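Local coordinates for protein ERPC (Borrelia burgdorferi, PDB 4BXM) that is an outer-surface lipoprotein of the Lyme disease spirochaete that binds the complement regulator factor H, probably helping the bacterium to evade complement, at residues 36-41 against 54-59; 70-75 against 95-100; 113-118 against 128-133. One frame throughout, in Å; residues are numbered along the deposited sequence.

Interaction 1: residues 36-41 against 54-59; sequences ADLGDL and LNVGKG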
ATOM      1  N   ALA A  36     -11.117  -2.997  -8.245  1.00 45.22           N
ATOM      2  CA  ALA A  36     -10.352  -3.388  -9.452  1.00 43.35           C
ATOM      3  C   ALA A  36      -8.956  -3.867  -9.030  1.00 45.92           C
ATOM      4  O   ALA A  36      -8.434  -3.412  -7.992  1.00 41.12           O
ATOM      5  CB  ALA A  36     -10.212  -2.197 -10.379  1.00 40.27           C
ATOM      6  N   ASP A  37      -8.345  -4.770  -9.806  1.00 40.00           N
ATOM      7  CA  ASP A  37      -6.964  -5.182  -9.557  1.00 40.92           C
ATOM      8  C   ASP A  37      -6.156  -3.964 -10.003  1.00 42.50           C
ATOM      9  O   ASP A  37      -6.395  -3.481 -11.108  1.00 42.80           O
ATOM     10  CB  ASP A  37      -6.571  -6.348 -10.444  1.00 41.71           C
ATOM     11  CG  ASP A  37      -7.409  -7.539 -10.226  1.00 47.41           C
ATOM     12  OD1 ASP A  37      -7.774  -7.837  -9.065  1.00 49.27           O
ATOM     13  OD2 ASP A  37      -7.717  -8.201 -11.240  1.00 57.31           O
ATOM     14  N   LEU A  38      -5.249  -3.428  -9.183  1.00 32.27           N
ATOM     15  CA  LEU A  38      -4.449  -2.278  -9.650  1.00 30.97           C
ATOM     16  C   LEU A  38      -3.055  -2.645 -10.182  1.00 31.49           C
ATOM     17  O   LEU A  38      -2.639  -2.209 -11.274  1.00 32.17           O
ATOM     18  CB  LEU A  38      -4.352  -1.211  -8.563  1.00 31.20           C
ATOM     19  CG  LEU A  38      -3.514   0.027  -8.926  1.00 30.36           C
ATOM     20  CD1 LEU A  38      -4.097   0.785 -10.112  1.00 32.64           C
ATOM     21  CD2 LEU A  38      -3.292   0.943  -7.722  1.00 33.15           C
ATOM     22  N   GLY A  39      -2.306  -3.427  -9.408  1.00 30.87           N
ATOM     23  CA  GLY A  39      -0.960  -3.794  -9.804  1.00 25.99           C
ATOM     24  C   GLY A  39      -0.289  -4.554  -8.691  1.00 29.58           C
ATOM     25  O   GLY A  39      -0.947  -5.298  -7.883  1.00 28.15           O
ATOM     26  N   ASP A  40       1.024  -4.358  -8.634  1.00 27.01           N
ATOM     27  CA  ASP A  40       1.835  -4.925  -7.593  1.00 28.07           C
ATOM     28  C   ASP A  40       2.266  -3.917  -6.529  1.00 27.49           C
ATOM     29  O   ASP A  40       2.671  -2.832  -6.869  1.00 26.62           O
ATOM     30  CB  ASP A  40       3.117  -5.468  -8.225  1.00 28.49           C
ATOM     31  CG  ASP A  40       2.873  -6.781  -9.001  1.00 33.82           C
ATOM     32  OD1 ASP A  40       1.820  -7.432  -8.797  1.00 35.37           O
ATOM     33  OD2 ASP A  40       3.785  -7.183  -9.725  1.00 43.69           O
ATOM     34  N   LEU A  41       2.278  -4.356  -5.266  1.00 25.99           N
ATOM     35  CA  LEU A  41       2.936  -3.637  -4.203  1.00 24.87           C
ATOM     36  C   LEU A  41       4.187  -4.406  -3.787  1.00 24.05           C
ATOM     37  O   LEU A  41       4.119  -5.532  -3.315  1.00 22.69           O
ATOM     38  CB  LEU A  41       2.006  -3.375  -2.993  1.00 24.60           C
ATOM     39  CG  LEU A  41       2.582  -2.468  -1.889  1.00 26.16           C
ATOM     40  CD1 LEU A  41       2.615  -1.041  -2.330  1.00 29.61           C
ATOM     41  CD2 LEU A  41       1.753  -2.543  -0.615  1.00 27.07           C
ATOM     42  N   LEU A  54       4.885   0.873  -5.797  1.00 22.98           N
ATOM     43  CA  LEU A  54       3.810   0.397  -6.593  1.00 26.53           C
ATOM     44  C   LEU A  54       4.219   0.340  -8.045  1.00 28.85           C
ATOM     45  O   LEU A  54       4.769   1.289  -8.554  1.00 28.67           O
ATOM     46  CB  LEU A  54       2.618   1.334  -6.428  1.00 28.32           C
ATOM     47  CG  LEU A  54       1.312   1.157  -7.226  1.00 31.47           C
ATOM     48  CD1 LEU A  54       0.526  -0.040  -6.728  1.00 30.54           C
ATOM     49  CD2 LEU A  54       0.408   2.411  -7.029  1.00 31.81           C
ATOM     50  N   ASN A  55       3.939  -0.781  -8.661  1.00 31.60           N
ATOM     51  CA  ASN A  55       4.158  -1.077 -10.055  1.00 32.81           C
ATOM     52  C   ASN A  55       2.803  -1.296 -10.674  1.00 33.54           C
ATOM     53  O   ASN A  55       2.072  -2.140 -10.261  1.00 34.64           O
ATOM     54  CB  ASN A  55       4.982  -2.331 -10.184  1.00 33.03           C
ATOM     55  CG  ASN A  55       6.410  -2.119  -9.813  1.00 38.35           C
ATOM     56  OD1 ASN A  55       6.912  -1.042  -9.895  1.00 45.40           O
ATOM     57  ND2 ASN A  55       7.041  -3.135  -9.378  1.00 36.48           N
ATOM     58  N   VAL A  56       2.467  -0.496 -11.651  1.00 37.09           N
ATOM     59  CA  VAL A  56       1.164  -0.579 -12.260  1.00 37.90           C
ATOM     60  C   VAL A  56       1.278  -0.613 -13.751  1.00 35.47           C
ATOM     61  O   VAL A  56       1.791   0.251 -14.350  1.00 36.94           O
ATOM     62  CB  VAL A  56       0.263   0.585 -11.874  1.00 37.24           C
ATOM     63  CG1 VAL A  56      -1.071   0.486 -12.567  1.00 37.01           C
ATOM     64  CG2 VAL A  56       0.039   0.600 -10.395  1.00 40.96           C
ATOM     65  N   GLY A  57       0.742  -1.654 -14.324  1.00 44.17           N
ATOM     66  CA  GLY A  57       0.639  -1.756 -15.743  1.00 45.21           C
ATOM     67  C   GLY A  57       1.790  -2.330 -16.505  1.00 46.41           C
ATOM     68  O   GLY A  57       2.850  -2.555 -16.026  1.00 46.38           O
ATOM     69  N   LYS A  58       1.468  -2.520 -17.758  1.00 58.34           N
ATOM     70  CA  LYS A  58       2.261  -3.046 -18.834  1.00 64.04           C
ATOM     71  C   LYS A  58       3.704  -2.689 -18.892  1.00 65.64           C
ATOM     72  O   LYS A  58       4.048  -1.527 -18.873  1.00 82.47           O
ATOM     73  CB  LYS A  58       1.616  -2.545 -20.141  1.00 60.19           C
ATOM     74  CG  LYS A  58       2.116  -1.210 -20.735  1.00 71.10           C
ATOM     75  CD  LYS A  58       2.008  -0.027 -19.801  1.00 74.45           C
ATOM     76  CE  LYS A  58       1.346   1.136 -20.485  1.00 77.99           C
ATOM     77  NZ  LYS A  58       2.181   2.360 -20.421  1.00 83.64           N
ATOM     78  N   GLY A  59       4.548  -3.688 -19.061  1.00 69.05           N
ATOM     79  CA  GLY A  59       5.873  -3.424 -19.561  1.00 73.81           C
ATOM     80  C   GLY A  59       5.867  -3.080 -21.056  1.00 73.87           C
ATOM     81  O   GLY A  59       4.853  -3.145 -21.723  1.00 63.03           O
TER
HETATM   82  O   HOH W   1      -1.017  -3.025 -13.362  1.00 47.99           O

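Interaction 2: residues 70-75 against 95-100; sequences TFFSLE and SLYYGY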
ATOM      1  N   THR A  70       7.674   4.848  -5.440  1.00 24.84           N
ATOM      2  CA  THR A  70       7.353   4.802  -4.031  1.00 23.67           C
ATOM      3  C   THR A  70       5.866   5.068  -3.831  1.00 21.47           C
ATOM      4  O   THR A  70       5.320   5.985  -4.422  1.00 21.02           O
ATOM      5  CB  THR A  70       8.145   5.855  -3.243  1.00 24.23           C
ATOM      6  OG1 THR A  70       9.494   5.686  -3.600  1.00 24.84           O
ATOM      7  CG2 THR A  70       8.103   5.540  -1.722  1.00 25.37           C
ATOM      8  N   PHE A  71       5.256   4.217  -3.030  1.00 17.39           N
ATOM      9  CA  PHE A  71       3.880   4.308  -2.627  1.00 20.30           C
ATOM     10  C   PHE A  71       3.801   4.967  -1.250  1.00 18.89           C
ATOM     11  O   PHE A  71       3.136   5.944  -1.087  1.00 17.99           O
ATOM     12  CB  PHE A  71       3.292   2.899  -2.577  1.00 20.09           C
ATOM     13  CG  PHE A  71       1.806   2.833  -2.370  1.00 19.69           C
ATOM     14  CD1 PHE A  71       0.923   3.263  -3.360  1.00 22.56           C
ATOM     15  CD2 PHE A  71       1.290   2.178  -1.287  1.00 22.53           C
ATOM     16  CE1 PHE A  71      -0.470   3.163  -3.204  1.00 20.19           C
ATOM     17  CE2 PHE A  71      -0.102   2.019  -1.112  1.00 22.37           C
ATOM     18  CZ  PHE A  71      -0.980   2.571  -2.057  1.00 22.01           C
ATOM     19  N   PHE A  72       4.492   4.389  -0.278  1.00 20.42           N
ATOM     20  CA  PHE A  72       4.731   5.032   1.017  1.00 22.37           C
ATOM     21  C   PHE A  72       5.929   4.456   1.693  1.00 22.02           C
ATOM     22  O   PHE A  72       6.385   3.337   1.333  1.00 20.52           O
ATOM     23  CB  PHE A  72       3.511   4.937   1.969  1.00 22.13           C
ATOM     24  CG  PHE A  72       3.078   3.525   2.390  1.00 18.31           C
ATOM     25  CD1 PHE A  72       3.814   2.781   3.305  1.00 20.35           C
ATOM     26  CD2 PHE A  72       1.891   3.004   1.963  1.00 17.58           C
ATOM     27  CE1 PHE A  72       3.418   1.519   3.646  1.00 18.25           C
ATOM     28  CE2 PHE A  72       1.425   1.783   2.360  1.00 17.29           C
ATOM     29  CZ  PHE A  72       2.169   1.041   3.235  1.00 19.68           C
ATOM     30  N   SER A  73       6.366   5.139   2.745  1.00 21.90           N
ATOM     31  CA  SER A  73       7.430   4.605   3.537  1.00 20.67           C
ATOM     32  C   SER A  73       7.198   4.903   4.995  1.00 20.83           C
ATOM     33  O   SER A  73       6.395   5.779   5.358  1.00 19.97           O
ATOM     34  CB  SER A  73       8.793   5.158   2.984  1.00 23.00           C
ATOM     35  OG  SER A  73       8.785   6.510   3.277  1.00 34.80           O
ATOM     36  N   LEU A  74       7.914   4.213   5.863  1.00 19.15           N
ATOM     37  CA  LEU A  74       7.759   4.418   7.308  1.00 20.53           C
ATOM     38  C   LEU A  74       9.106   4.139   7.958  1.00 21.27           C
ATOM     39  O   LEU A  74       9.911   3.343   7.468  1.00 20.34           O
ATOM     40  CB  LEU A  74       6.690   3.451   7.900  1.00 21.62           C
ATOM     41  CG  LEU A  74       6.863   1.941   7.615  1.00 21.20           C
ATOM     42  CD1 LEU A  74       7.018   1.112   8.871  1.00 22.77           C
ATOM     43  CD2 LEU A  74       5.628   1.477   6.819  1.00 22.62           C
ATOM     44  N   GLU A  75       9.304   4.689   9.111  1.00 22.27           N
ATOM     45  CA  GLU A  75      10.560   4.569   9.773  1.00 24.56           C
ATOM     46  C   GLU A  75      10.597   3.382  10.733  1.00 23.67           C
ATOM     47  O   GLU A  75       9.552   2.763  11.062  1.00 24.86           O
ATOM     48  CB  GLU A  75      10.872   5.949  10.445  1.00 27.02           C
ATOM     49  CG  GLU A  75      10.235   6.136  11.797  1.00 32.03           C
ATOM     50  CD  GLU A  75      10.697   7.439  12.499  1.00 37.92           C
ATOM     51  OE1 GLU A  75      10.426   8.507  11.936  1.00 44.52           O
ATOM     52  OE2 GLU A  75      11.352   7.380  13.582  1.00 41.98           O
ATOM     53  N   SER A  95       6.114   7.926   7.072  1.00 20.56           N
ATOM     54  CA  SER A  95       6.948   9.134   7.062  1.00 19.51           C
ATOM     55  C   SER A  95       6.565   9.881   5.815  1.00 21.59           C
ATOM     56  O   SER A  95       6.325  11.109   5.794  1.00 19.40           O
ATOM     57  CB  SER A  95       8.430   8.738   7.042  1.00 22.83           C
ATOM     58  OG  SER A  95       8.584   7.643   6.132  1.00 25.14           O
ATOM     59  N   LEU A  96       6.255   9.121   4.802  1.00 21.61           N
ATOM     60  CA  LEU A  96       5.910   9.710   3.536  1.00 22.28           C
ATOM     61  C   LEU A  96       4.946   8.870   2.755  1.00 23.50           C
ATOM     62  O   LEU A  96       5.122   7.676   2.691  1.00 22.42           O
ATOM     63  CB  LEU A  96       7.235   9.869   2.785  1.00 26.79           C
ATOM     64  CG  LEU A  96       7.209  10.753   1.605  1.00 38.24           C
ATOM     65  CD1 LEU A  96       6.992  12.207   2.050  1.00 40.73           C
ATOM     66  CD2 LEU A  96       8.553  10.542   0.907  1.00 44.67           C
ATOM     67  N   TYR A  97       3.876   9.483   2.215  1.00 22.63           N
ATOM     68  CA  TYR A  97       2.871   8.781   1.457  1.00 20.41           C
ATOM     69  C   TYR A  97       2.617   9.529   0.155  1.00 22.26           C
ATOM     70  O   TYR A  97       2.307  10.743   0.189  1.00 21.30           O
ATOM     71  CB  TYR A  97       1.587   8.674   2.293  1.00 18.85           C
ATOM     72  CG  TYR A  97       0.482   7.977   1.569  1.00 18.14           C
ATOM     73  CD1 TYR A  97      -0.292   8.640   0.622  1.00 18.69           C
ATOM     74  CD2 TYR A  97       0.199   6.619   1.801  1.00 18.32           C
ATOM     75  CE1 TYR A  97      -1.273   7.985  -0.112  1.00 18.36           C
ATOM     76  CE2 TYR A  97      -0.751   5.949   1.051  1.00 19.14           C
ATOM     77  CZ  TYR A  97      -1.518   6.638   0.109  1.00 19.37           C
ATOM     78  OH  TYR A  97      -2.545   5.974  -0.568  1.00 20.87           O
ATOM     79  N   TYR A  98       2.725   8.816  -0.972  1.00 21.99           N
ATOM     80  CA  TYR A  98       2.336   9.358  -2.273  1.00 23.41           C
ATOM     81  C   TYR A  98       1.080   8.758  -2.832  1.00 22.64           C
ATOM     82  O   TYR A  98       0.293   9.421  -3.508  1.00 23.41           O
ATOM     83  CB  TYR A  98       3.407   9.079  -3.278  1.00 25.38           C
ATOM     84  CG  TYR A  98       4.641   9.796  -2.974  1.00 28.80           C
ATOM     85  CD1 TYR A  98       4.794  11.120  -3.340  1.00 31.09           C
ATOM     86  CD2 TYR A  98       5.698   9.147  -2.290  1.00 33.00           C
ATOM     87  CE1 TYR A  98       5.948  11.809  -3.038  1.00 33.02           C
ATOM     88  CE2 TYR A  98       6.832   9.825  -1.972  1.00 35.95           C
ATOM     89  CZ  TYR A  98       6.957  11.153  -2.380  1.00 36.08           C
ATOM     90  OH  TYR A  98       8.085  11.821  -2.113  1.00 41.41           O
ATOM     91  N   GLY A  99       0.905   7.445  -2.670  1.00 21.26           N
ATOM     92  CA  GLY A  99      -0.255   6.830  -3.227  1.00 22.25           C
ATOM     93  C   GLY A  99      -0.127   6.724  -4.724  1.00 24.92           C
ATOM     94  O   GLY A  99       0.984   6.866  -5.274  1.00 22.67           O
ATOM     95  N   TYR A 100      -1.255   6.469  -5.384  1.00 24.91           N
ATOM     96  CA  TYR A 100      -1.275   6.377  -6.884  1.00 27.56           C
ATOM     97  C   TYR A 100      -1.747   7.695  -7.544  1.00 31.48           C
ATOM     98  O   TYR A 100      -2.094   8.675  -6.842  1.00 31.14           O
ATOM     99  CB  TYR A 100      -2.107   5.121  -7.319  1.00 30.32           C
ATOM    100  CG  TYR A 100      -2.107   4.782  -8.809  1.00 31.60           C
ATOM    101  CD1 TYR A 100      -0.946   4.604  -9.505  1.00 33.23           C
ATOM    102  CD2 TYR A 100      -3.312   4.690  -9.517  1.00 38.04           C
ATOM    103  CE1 TYR A 100      -0.943   4.360 -10.895  1.00 36.64           C
ATOM    104  CE2 TYR A 100      -3.337   4.436 -10.896  1.00 38.30           C
ATOM    105  CZ  TYR A 100      -2.149   4.282 -11.591  1.00 38.59           C
ATOM    106  OH  TYR A 100      -2.151   4.034 -12.954  1.00 44.91           O
TER
HETATM  107  O   HOH W   2       3.141   5.428  -6.021  1.00 22.48           O

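Interaction 3: residues 113-118 against 128-133; sequences KEIITK and ITFLGD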
ATOM      1  N   LYS A 113       1.358  10.650   7.571  1.00 21.28           N
ATOM      2  CA  LYS A 113      -0.082  10.211   7.439  1.00 19.60           C
ATOM      3  C   LYS A 113      -0.239   8.822   8.079  1.00 19.24           C
ATOM      4  O   LYS A 113       0.560   7.905   7.841  1.00 21.62           O
ATOM      5  CB  LYS A 113      -0.476  10.149   6.026  1.00 23.09           C
ATOM      6  CG  LYS A 113      -1.782   9.446   5.703  1.00 25.87           C
ATOM      7  CD  LYS A 113      -1.938   9.412   4.189  1.00 27.65           C
ATOM      8  CE  LYS A 113      -3.222   8.719   3.745  1.00 25.23           C
ATOM      9  NZ  LYS A 113      -4.337   9.341   4.491  1.00 27.13           N
ATOM     10  N   GLU A 114      -1.229   8.696   8.902  1.00 19.33           N
ATOM     11  CA  GLU A 114      -1.561   7.530   9.650  1.00 24.23           C
ATOM     12  C   GLU A 114      -2.375   6.651   8.698  1.00 24.18           C
ATOM     13  O   GLU A 114      -3.296   7.110   8.067  1.00 24.41           O
ATOM     14  CB  GLU A 114      -2.404   7.958  10.882  1.00 28.05           C
ATOM     15  CG  GLU A 114      -2.571   6.899  12.018  1.00 37.10           C
ATOM     16  CD  GLU A 114      -1.239   6.477  12.715  1.00 45.93           C
ATOM     17  OE1 GLU A 114      -0.260   7.296  12.785  1.00 44.24           O
ATOM     18  OE2 GLU A 114      -1.134   5.298  13.201  1.00 55.72           O
ATOM     19  N   ILE A 115      -2.018   5.392   8.622  1.00 23.17           N
ATOM     20  CA  ILE A 115      -2.783   4.376   7.861  1.00 24.29           C
ATOM     21  C   ILE A 115      -3.527   3.455   8.822  1.00 21.86           C
ATOM     22  O   ILE A 115      -2.919   2.850   9.697  1.00 21.89           O
ATOM     23  CB  ILE A 115      -1.845   3.544   6.975  1.00 24.69           C
ATOM     24  CG1 ILE A 115      -1.110   4.410   5.974  1.00 22.02           C
ATOM     25  CG2 ILE A 115      -2.580   2.473   6.182  1.00 29.22           C
ATOM     26  CD1 ILE A 115      -1.982   5.228   5.095  1.00 27.39           C
ATOM     27  N   ILE A 116      -4.845   3.349   8.641  1.00 21.17           N
ATOM     28  CA  ILE A 116      -5.683   2.486   9.442  1.00 27.42           C
ATOM     29  C   ILE A 116      -6.094   1.271   8.620  1.00 23.30           C
ATOM     30  O   ILE A 116      -6.589   1.418   7.543  1.00 25.66           O
ATOM     31  CB  ILE A 116      -6.885   3.247  10.027  1.00 31.10           C
ATOM     32  CG1 ILE A 116      -6.333   4.219  11.114  1.00 34.46           C
ATOM     33  CG2 ILE A 116      -7.823   2.274  10.712  1.00 32.90           C
ATOM     34  CD1 ILE A 116      -7.401   5.119  11.701  1.00 40.17           C
ATOM     35  N   THR A 117      -5.802   0.073   9.130  1.00 24.69           N
ATOM     36  CA  THR A 117      -6.094  -1.167   8.393  1.00 22.55           C
ATOM     37  C   THR A 117      -7.190  -1.939   9.110  1.00 23.71           C
ATOM     38  O   THR A 117      -7.387  -1.785  10.306  1.00 23.32           O
ATOM     39  CB  THR A 117      -4.871  -2.112   8.254  1.00 22.47           C
ATOM     40  OG1 THR A 117      -4.483  -2.568   9.512  1.00 20.32           O
ATOM     41  CG2 THR A 117      -3.634  -1.418   7.567  1.00 23.49           C
ATOM     42  N   LYS A 118      -7.923  -2.723   8.325  1.00 25.21           N
ATOM     43  CA  LYS A 118      -9.080  -3.480   8.757  1.00 27.89           C
ATOM     44  C   LYS A 118      -8.987  -4.809   7.961  1.00 28.90           C
ATOM     45  O   LYS A 118      -8.632  -4.805   6.792  1.00 27.38           O
ATOM     46  CB  LYS A 118     -10.435  -2.801   8.329  1.00 32.24           C
ATOM     47  CG  LYS A 118     -10.686  -1.346   8.758  1.00 32.92           C
ATOM     48  CD  LYS A 118     -12.050  -0.848   8.333  1.00 33.21           C
ATOM     49  CE  LYS A 118     -12.108   0.674   8.264  1.00 38.18           C
ATOM     50  NZ  LYS A 118     -13.507   1.199   8.271  1.00 40.43           N
ATOM     51  N   ILE A 128      -6.767  -7.198   3.606  1.00 28.43           N
ATOM     52  CA  ILE A 128      -6.419  -6.077   4.474  1.00 25.73           C
ATOM     53  C   ILE A 128      -6.849  -4.943   3.678  1.00 24.63           C
ATOM     54  O   ILE A 128      -6.556  -4.921   2.470  1.00 26.82           O
ATOM     55  CB  ILE A 128      -4.910  -5.982   4.742  1.00 25.69           C
ATOM     56  CG1 ILE A 128      -4.485  -6.998   5.814  1.00 26.84           C
ATOM     57  CG2 ILE A 128      -4.485  -4.598   5.242  1.00 24.17           C
ATOM     58  CD1 ILE A 128      -4.853  -6.630   7.241  1.00 26.68           C
ATOM     59  N   THR A 129      -7.641  -4.030   4.274  1.00 21.97           N
ATOM     60  CA  THR A 129      -8.073  -2.855   3.468  1.00 22.99           C
ATOM     61  C   THR A 129      -7.612  -1.629   4.130  1.00 21.67           C
ATOM     62  O   THR A 129      -7.519  -1.618   5.349  1.00 20.84           O
ATOM     63  CB  THR A 129      -9.594  -2.657   3.373  1.00 23.22           C
ATOM     64  OG1 THR A 129     -10.071  -2.581   4.727  1.00 25.07           O
ATOM     65  CG2 THR A 129     -10.203  -3.850   2.602  1.00 24.41           C
ATOM     66  N   PHE A 130      -7.402  -0.583   3.353  1.00 22.84           N
ATOM     67  CA  PHE A 130      -7.099   0.686   4.023  1.00 25.27           C
ATOM     68  C   PHE A 130      -7.446   1.828   3.132  1.00 25.28           C
ATOM     69  O   PHE A 130      -7.423   1.730   1.883  1.00 24.07           O
ATOM     70  CB  PHE A 130      -5.598   0.788   4.497  1.00 27.57           C
ATOM     71  CG  PHE A 130      -4.573   0.596   3.392  1.00 26.58           C
ATOM     72  CD1 PHE A 130      -4.223  -0.688   2.968  1.00 29.80           C
ATOM     73  CD2 PHE A 130      -4.002   1.655   2.746  1.00 28.38           C
ATOM     74  CE1 PHE A 130      -3.286  -0.896   1.969  1.00 26.47           C
ATOM     75  CE2 PHE A 130      -3.051   1.459   1.711  1.00 27.18           C
ATOM     76  CZ  PHE A 130      -2.702   0.182   1.318  1.00 28.80           C
ATOM     77  N   LEU A 131      -7.701   2.973   3.761  1.00 22.99           N
ATOM     78  CA  LEU A 131      -7.840   4.176   2.979  1.00 25.12           C
ATOM     79  C   LEU A 131      -6.491   4.916   2.675  1.00 25.50           C
ATOM     80  O   LEU A 131      -5.572   4.984   3.510  1.00 22.97           O
ATOM     81  CB  LEU A 131      -8.763   5.149   3.740  1.00 27.25           C
ATOM     82  CG  LEU A 131     -10.216   4.822   4.087  1.00 29.88           C
ATOM     83  CD1 LEU A 131     -10.797   5.964   4.973  1.00 34.60           C
ATOM     84  CD2 LEU A 131     -11.146   4.636   2.890  1.00 31.16           C
ATOM     85  N   GLY A 132      -6.397   5.446   1.459  1.00 23.32           N
ATOM     86  CA  GLY A 132      -5.367   6.346   1.080  1.00 23.52           C
ATOM     87  C   GLY A 132      -5.792   7.790   1.242  1.00 20.74           C
ATOM     88  O   GLY A 132      -6.416   8.158   2.218  1.00 22.27           O
ATOM     89  N   ASP A 133      -5.337   8.629   0.340  1.00 22.69           N
ATOM     90  CA  ASP A 133      -5.588  10.058   0.420  1.00 25.20           C
ATOM     91  C   ASP A 133      -6.853  10.392  -0.400  1.00 29.24           C
ATOM     92  O   ASP A 133      -7.358   9.520  -1.173  1.00 24.41           O
ATOM     93  CB  ASP A 133      -4.361  10.735  -0.157  1.00 26.68           C
ATOM     94  CG  ASP A 133      -4.333  12.201   0.029  1.00 24.76           C
ATOM     95  OD1 ASP A 133      -5.040  12.696   0.890  1.00 24.88           O
ATOM     96  OD2 ASP A 133      -3.643  12.858  -0.746  1.00 26.33           O
TER

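Interaction 1: residues 36-41 against 54-59
Leu38 meets Leu54 and Val56 on the apolar, tightly packed side of this contact. Leu38 CG, anti to its backbone N (chi1 179°), sits 3.9 Å from Val56 CG2. The two methyls then divide: CD1 turns to Val56, and Leu38 CD2 lies 4.0 Å from Leu54 CD2, the two leucine side chains crossing at about a right angle. The Val56 branch CG1 also closes on the backbone, 3.4 Å from Leu38 O. Tyr100 packs against Leu38, Leu54 and Val56, and Tyr145 also touches Leu38.

The pairing belongs to the antiparallel beta hairpin of strands 35-45 and 50-56, with Asp40 and Asn55 as a hydrogen-bonded pair: Asp40 N donates to Asn55 O at 2.9 Å, and Asn55 N returns a nearly straight bond to Asp40 O at 3.0 Å. Next along, Leu41 faces Leu54 in a non-hydrogen-bonded pair. On the other flank of strand 35-45, Leu38 and Gly39 both face Ile26, a classic beta bulge. Gly39, lacking a side chain, brings its CA to 3.5 Å from Asn55 O, a CA-H...O contact.

The opposite face, carrying Asp40 and Asn55, is looser and partly exposed. Here the two CB atoms are 4.1 Å apart and the polar ends do not meet: the Asp40 side chain touches Thr23 and Lys25 of strand 21-29, and Asn55 OD1 hydrogen-bonds to Thr68. Beyond Val56 the pairing stops: a water donates to Leu38 O, and residues 57-59 run out into solvent, with Lys58 and Gly59 poorly ordered.

Interaction 2: residues 70-75 against 95-100
Tyr97 turns the edge of its ring toward the face of Phe71 in an edge-to-face pair, centroids 5.6 Å apart and planes inclined at 56°. One face of the Tyr97 ring is overlaid near its rim by Gly99 N, 3.4 Å above the plane, with Phe71 O higher on the same face. Phe71 O also lies at the edge of the Tyr98 ring, near its plane.

The rings mark an antiparallel junction between strand 67-74 and the short strand 96-97, disturbed by two classic beta bulges: Phe71 and Phe72 both face Thr52 on one neighbour, and Ser95 and Leu96 both face Ser73 across this contact. Phe71 CB points away from the partner, but CG, anti to the backbone N (chi1 -171°), lies nearer Gly99; the side chains of Phe71 and Tyr97 run side by side, pointing the same way. The Tyr97 hydroxyl is hydrogen-bonded to Glu103, and Tyr145 adds a second edge-to-face partner to Phe71. Phe72 crosses Tyr97 obliquely, its CB 3.7 Å from Tyr97 CD2, and its side chain packs on Phe82 of helix 79-88.

Two donors grip Phe71 O as the chain turns through Tyr98 and Gly99: Tyr98 N at 2.9 Å, tilted 27° from the carbonyl plane, and Gly99 N at 3.1 Å, in that plane and on a lone pair. A water donates to both Thr70 O and Gly99 O. Farther along, Ser73 N bonds to Leu96 O, and Ser73 O takes a bond from Ser95 N and a weak one from Leu96 N. Beside them the hydroxyls Ser73 OG and Ser95 OG are hydrogen-bonded at 3.1 Å.

Interaction 3: residues 113-118 against 128-133
Ile115 and Phe130 cross obliquely, the Ile115 branch CG2 resting 3.8 Å from Phe130 CD2. Phe130 CB packs against the backbone, 3.3 Å from Ile116 O. A chi1 of 56° sets Phe130 CG between its own backbone N and carbonyl carbon, farther than CB from Ile116 O; toward the strand's other neighbour the ring meets that of Tyr145, planes at about 25°. Farther along, Thr117 and Ile128 also cross obliquely, with Thr117 CB against Ile128 CG2 at 3.9 Å. Thr117 OG1 is engaged outside the pair, on Ala85 O, and Ile128 packs on helix 149-156.

These strands form the beta hairpin of 114-122 and 125-134. Its firm backbone pairing here is at Lys118 and Thr129: Thr129 N donates to Lys118 O at 2.8 Å, and Lys118 N to Thr129 O at 3.2 Å. On that face Lys118 CB lies 3.6 Å from Thr129 OG1, whose polar partner is Glu120, while the lysine chain, extended beyond CG, carries NZ away from strand 125-134.

Toward the other end the backbones separate, Lys113 and Asp133 having CA atoms 8.9 Å apart. The Lys113 side chain bridges this separation: extended as far as CE, then bent at chi4 (51°), it brings NZ to Gly132 O in a weak hydrogen bond of 3.3 Å. Backbone bonds thus tie the strands at Lys118 and Thr129, Ile115 packs on Phe130 in the middle, and just before the start of strand 114-122 Lys113 adds one weak bond, where the nearby Asp133 carboxylate, not in contact, may contribute a modest attraction.

How the interactions relate
All three contacts lie in one antiparallel sheet. Interaction 1 is a surface contact; interactions 2 and 3 are partly buried. Interactions 1 and 3 each join the two strands of a beta hairpin, on opposite sides of the chain's centre and without touching. Interaction 2 instead pairs strands separated in the chain by helix 79-88 and strand 90-93, and it touches both others: Phe71 and Tyr100 pack on the leucines of interaction 1, while Tyr97 and Phe71 meet Gly132 and Phe130 of interaction 3. Chemistry follows place: aliphatic methyls beside a partly exposed polar side in interaction 1, aromatic rings and a twice-gripped carbonyl in interaction 2, and isoleucines against a phenylalanine and a threonine, with a lysine weakly bonded to a carbonyl, in interaction 3.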